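Fructokinase (PDB 3LJS) probably transfers a phosphate group from ATP to fructose, as a sugar kinase of the PfkB family in the ribokinase clan. Local coordinates at residues A263-Q275 and T295-V307. Numbering follows the deposited sequence.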
loop_
_atom_site.group_PDB
_atom_site.type_symbol
_atom_site.label_atom_id
_atom_site.label_comp_id
_atom_site.label_asym_id
_atom_site.label_seq_id
_atom_site.Cartn_x
_atom_site.Cartn_y
_atom_site.Cartn_z
ATOM N N ALA B 263 16.538 -15.510 -10.819
ATOM C CA ALA B 263 17.899 -15.316 -11.318
ATOM C C ALA B 263 18.273 -16.509 -12.195
ATOM O O ALA B 263 18.867 -16.346 -13.260
ATOM C CB ALA B 263 18.882 -15.171 -10.154
ATOM N N PHE B 264 17.920 -17.708 -11.735
ATOM C CA PHE B 264 18.175 -18.939 -12.481
ATOM C C PHE B 264 17.533 -18.806 -13.872
ATOM O O PHE B 264 18.148 -19.123 -14.901
ATOM C CB PHE B 264 17.552 -20.128 -11.733
ATOM C CG PHE B 264 17.664 -21.440 -12.461
ATOM C CD1 PHE B 264 18.707 -22.320 -12.185
ATOM C CD2 PHE B 264 16.736 -21.787 -13.433
ATOM C CE1 PHE B 264 18.822 -23.528 -12.867
ATOM C CE2 PHE B 264 16.841 -22.988 -14.120
ATOM C CZ PHE B 264 17.887 -23.863 -13.839
ATOM N N VAL B 265 16.289 -18.336 -13.895
ATOM C CA VAL B 265 15.566 -18.165 -15.149
ATOM C C VAL B 265 16.264 -17.151 -16.044
ATOM O O VAL B 265 16.415 -17.374 -17.243
ATOM C CB VAL B 265 14.120 -17.713 -14.904
ATOM C CG1 VAL B 265 13.434 -17.396 -16.234
ATOM C CG2 VAL B 265 13.358 -18.826 -14.183
ATOM N N GLY B 266 16.688 -16.041 -15.454
ATOM C CA GLY B 266 17.382 -15.024 -16.220
ATOM C C GLY B 266 18.643 -15.622 -16.822
ATOM O O GLY B 266 18.954 -15.392 -17.990
ATOM N N GLY B 267 19.365 -16.400 -16.024
ATOM C CA GLY B 267 20.578 -17.022 -16.520
ATOM C C GLY B 267 20.284 -17.949 -17.689
ATOM O O GLY B 267 20.996 -17.946 -18.691
HETATM N N MSE B 268 19.223 -18.737 -17.564
HETATM C CA MSE B 268 18.831 -19.668 -18.615
HETATM C C MSE B 268 18.424 -18.963 -19.910
HETATM O O MSE B 268 18.927 -19.293 -20.987
HETATM C CB MSE B 268 17.673 -20.549 -18.126
HETATM C CG MSE B 268 17.109 -21.483 -19.187
HETATM SE SE MSE B 268 15.643 -22.567 -18.497
HETATM C CE MSE B 268 14.286 -21.189 -18.389
ATOM N N LEU B 269 17.506 -18.004 -19.813
ATOM C CA LEU B 269 17.052 -17.289 -21.002
ATOM C C LEU B 269 18.200 -16.507 -21.640
ATOM O O LEU B 269 18.298 -16.426 -22.863
ATOM C CB LEU B 269 15.887 -16.360 -20.652
ATOM C CG LEU B 269 14.661 -17.067 -20.039
ATOM C CD1 LEU B 269 13.532 -16.055 -19.830
ATOM C CD2 LEU B 269 14.190 -18.189 -20.963
ATOM N N TYR B 270 19.072 -15.939 -20.809
ATOM C CA TYR B 270 20.223 -15.200 -21.317
ATOM C C TYR B 270 21.050 -16.113 -22.227
ATOM O O TYR B 270 21.439 -15.718 -23.329
ATOM C CB TYR B 270 21.115 -14.714 -20.168
ATOM C CG TYR B 270 22.504 -14.304 -20.625
ATOM C CD1 TYR B 270 22.738 -13.054 -21.208
ATOM C CD2 TYR B 270 23.570 -15.197 -20.539
ATOM C CE1 TYR B 270 24.007 -12.711 -21.700
ATOM C CE2 TYR B 270 24.833 -14.869 -21.026
ATOM C CZ TYR B 270 25.047 -13.630 -21.606
ATOM O OH TYR B 270 26.300 -13.336 -22.107
ATOM N N THR B 271 21.319 -17.329 -21.758
ATOM C CA THR B 271 22.115 -18.272 -22.534
ATOM C C THR B 271 21.414 -18.688 -23.818
ATOM O O THR B 271 22.056 -18.798 -24.868
ATOM C CB THR B 271 22.471 -19.526 -21.706
ATOM O OG1 THR B 271 23.126 -19.125 -20.494
ATOM C CG2 THR B 271 23.421 -20.414 -22.483
ATOM N N PHE B 272 20.100 -18.911 -23.741
ATOM C CA PHE B 272 19.310 -19.287 -24.912
ATOM C C PHE B 272 19.482 -18.232 -26.007
ATOM O O PHE B 272 19.747 -18.554 -27.166
ATOM C CB PHE B 272 17.810 -19.355 -24.584
ATOM C CG PHE B 272 17.383 -20.571 -23.804
ATOM C CD1 PHE B 272 18.262 -21.614 -23.540
ATOM C CD2 PHE B 272 16.075 -20.669 -23.340
ATOM C CE1 PHE B 272 17.840 -22.740 -22.823
ATOM C CE2 PHE B 272 15.645 -21.786 -22.626
ATOM C CZ PHE B 272 16.527 -22.822 -22.366
ATOM N N ALA B 273 19.310 -16.971 -25.627
ATOM C CA ALA B 273 19.410 -15.864 -26.566
ATOM C C ALA B 273 20.802 -15.734 -27.170
ATOM O O ALA B 273 20.942 -15.324 -28.320
ATOM C CB ALA B 273 19.004 -14.562 -25.883
ATOM N N GLN B 274 21.830 -16.071 -26.396
ATOM C CA GLN B 274 23.202 -15.998 -26.889
ATOM C C GLN B 274 23.510 -17.130 -27.875
ATOM O O GLN B 274 24.145 -16.915 -28.906
ATOM C CB GLN B 274 24.202 -16.085 -25.725
ATOM C CG GLN B 274 24.235 -14.881 -24.784
ATOM C CD GLN B 274 24.739 -13.607 -25.456
ATOM O OE1 GLN B 274 25.764 -13.615 -26.138
ATOM N NE2 GLN B 274 24.024 -12.506 -25.254
ATOM N N GLN B 275 23.042 -18.333 -27.558
ATOM C CA GLN B 275 23.318 -19.509 -28.377
ATOM C C GLN B 275 22.374 -19.852 -29.529
ATOM O O GLN B 275 22.804 -20.456 -30.511
ATOM C CB GLN B 275 23.452 -20.731 -27.462
ATOM C CG GLN B 275 24.473 -20.543 -26.349
ATOM C CD GLN B 275 24.629 -21.776 -25.487
ATOM O OE1 GLN B 275 23.642 -22.360 -25.035
ATOM N NE2 GLN B 275 25.875 -22.178 -25.248
ATOM N N THR B 295 24.023 -25.702 -20.407
ATOM C CA THR B 295 23.279 -24.462 -20.248
ATOM C C THR B 295 22.632 -24.309 -18.879
ATOM O O THR B 295 22.650 -23.221 -18.296
ATOM C CB THR B 295 22.196 -24.336 -21.328
ATOM O OG1 THR B 295 22.826 -24.099 -22.591
ATOM C CG2 THR B 295 21.233 -23.191 -21.007
ATOM N N LEU B 296 22.057 -25.383 -18.355
ATOM C CA LEU B 296 21.426 -25.287 -17.050
ATOM C C LEU B 296 22.465 -25.137 -15.940
ATOM O O LEU B 296 22.156 -24.613 -14.871
ATOM C CB LEU B 296 20.507 -26.487 -16.810
ATOM C CG LEU B 296 19.385 -26.548 -17.860
ATOM C CD1 LEU B 296 18.485 -27.742 -17.585
ATOM C CD2 LEU B 296 18.572 -25.243 -17.839
ATOM N N ARG B 297 23.694 -25.593 -16.180
ATOM C CA ARG B 297 24.738 -25.425 -15.170
ATOM C C ARG B 297 24.994 -23.921 -15.023
ATOM O O ARG B 297 25.196 -23.414 -13.918
ATOM C CB ARG B 297 26.044 -26.111 -15.584
ATOM C CG ARG B 297 27.226 -25.706 -14.696
ATOM C CD ARG B 297 28.551 -26.321 -15.142
ATOM N NE ARG B 297 28.552 -27.773 -14.987
ATOM C CZ ARG B 297 28.489 -28.637 -15.996
ATOM N NH1 ARG B 297 28.425 -28.204 -17.251
ATOM N NH2 ARG B 297 28.479 -29.939 -15.746
ATOM N N PHE B 298 24.997 -23.219 -16.153
ATOM C CA PHE B 298 25.203 -21.773 -16.158
ATOM C C PHE B 298 24.077 -21.112 -15.362
ATOM O O PHE B 298 24.318 -20.262 -14.503
ATOM C CB PHE B 298 25.177 -21.241 -17.596
ATOM C CG PHE B 298 25.394 -19.761 -17.702
ATOM C CD1 PHE B 298 26.677 -19.242 -17.861
ATOM C CD2 PHE B 298 24.315 -18.876 -17.624
ATOM C CE1 PHE B 298 26.887 -17.862 -17.942
ATOM C CE2 PHE B 298 24.512 -17.495 -17.703
ATOM C CZ PHE B 298 25.798 -16.983 -17.861
ATOM N N ALA B 299 22.843 -21.496 -15.671
ATOM C CA ALA B 299 21.674 -20.939 -14.989
ATOM C C ALA B 299 21.770 -21.145 -13.476
ATOM O O ALA B 299 21.454 -20.240 -12.693
ATOM C CB ALA B 299 20.403 -21.584 -15.532
ATOM N N ALA B 300 22.208 -22.333 -13.065
ATOM C CA ALA B 300 22.345 -22.642 -11.643
ATOM C C ALA B 300 23.408 -21.744 -11.011
ATOM O O ALA B 300 23.265 -21.305 -9.866
ATOM C CB ALA B 300 22.718 -24.107 -11.458
ATOM N N ALA B 301 24.474 -21.468 -11.758
ATOM C CA ALA B 301 25.545 -20.616 -11.248
ATOM C C ALA B 301 25.030 -19.203 -11.006
ATOM O O ALA B 301 25.385 -18.572 -10.015
ATOM C CB ALA B 301 26.715 -20.592 -12.228
ATOM N N VAL B 302 24.195 -18.704 -11.916
ATOM C CA VAL B 302 23.619 -17.369 -11.768
ATOM C C VAL B 302 22.745 -17.336 -10.503
ATOM O O VAL B 302 22.832 -16.412 -9.687
ATOM C CB VAL B 302 22.739 -16.996 -12.997
ATOM C CG1 VAL B 302 22.070 -15.635 -12.773
ATOM C CG2 VAL B 302 23.598 -16.954 -14.265
ATOM N N GLY B 303 21.906 -18.357 -10.347
ATOM C CA GLY B 303 21.033 -18.429 -9.189
ATOM C C GLY B 303 21.807 -18.508 -7.889
ATOM O O GLY B 303 21.401 -17.937 -6.880
ATOM N N ALA B 304 22.933 -19.213 -7.911
ATOM C CA ALA B 304 23.755 -19.368 -6.719
ATOM C C ALA B 304 24.460 -18.075 -6.311
ATOM O O ALA B 304 24.702 -17.844 -5.124
ATOM C CB ALA B 304 24.785 -20.481 -6.940
ATOM N N LEU B 305 24.782 -17.232 -7.289
ATOM C CA LEU B 305 25.479 -15.976 -7.016
ATOM C C LEU B 305 24.562 -14.809 -6.679
ATOM O O LEU B 305 24.997 -13.838 -6.051
ATOM C CB LEU B 305 26.358 -15.596 -8.208
ATOM C CG LEU B 305 27.619 -16.438 -8.437
ATOM C CD1 LEU B 305 28.201 -16.135 -9.812
ATOM C CD2 LEU B 305 28.633 -16.138 -7.338
ATOM N N ALA B 306 23.306 -14.889 -7.111
ATOM C CA ALA B 306 22.344 -13.825 -6.843
ATOM C C ALA B 306 22.160 -13.671 -5.338
ATOM O O ALA B 306 22.102 -14.660 -4.612
ATOM C CB ALA B 306 21.002 -14.147 -7.506
ATOM N N VAL B 307 22.068 -12.428 -4.873
ATOM C CA VAL B 307 21.890 -12.163 -3.450
ATOM C C VAL B 307 20.472 -11.687 -3.150
ATOM O O VAL B 307 19.957 -10.792 -3.819
ATOM C CB VAL B 307 22.881 -11.092 -2.957
ATOM C CG1 VAL B 307 22.596 -10.753 -1.496
ATOM C CG2 VAL B 307 24.310 -11.592 -3.129
#
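F264 and A299 meet where two helices of the ribokinase-like fold, 262-275 and 289-305, run in roughly opposite directions, at 143° to each other, with segment axes 7.2 Å apart. G267, with no side chain, and A299, with a single methyl, have CA atoms 4.3 Å apart, consistent with such close packing; G267 CA rests 3.8 Å from V302 CG2. The CA of F264 makes a CA-H...O contact with A299 O, and CB and CG pass by that same oxygen. With CG anti to the backbone N (chi1 176°), the ring reaches along the partner helix: F264 CD1 lies 3.5 Å from A299 O, CE1 nears A300 N, CE2 and CZ lie against the A299 methyl, and F264 CZ also comes within 4.3 Å of L296 CD2. That methyl sits over the ring centre in a CH-pi contact, which suits alanine's compact side chain. The ring also touches L228 of strand 226-230 and lies close to K195 of the ATP site. Further along, the F298 ring turns its edge toward G267 O. Threonine suits position 271, since its hydroxyl can bond four residues back: T271 OG1 lies 3.1 Å from F298 CD2 and donates to G267 O at 3.0 Å, tilted 26° from the carbonyl plane.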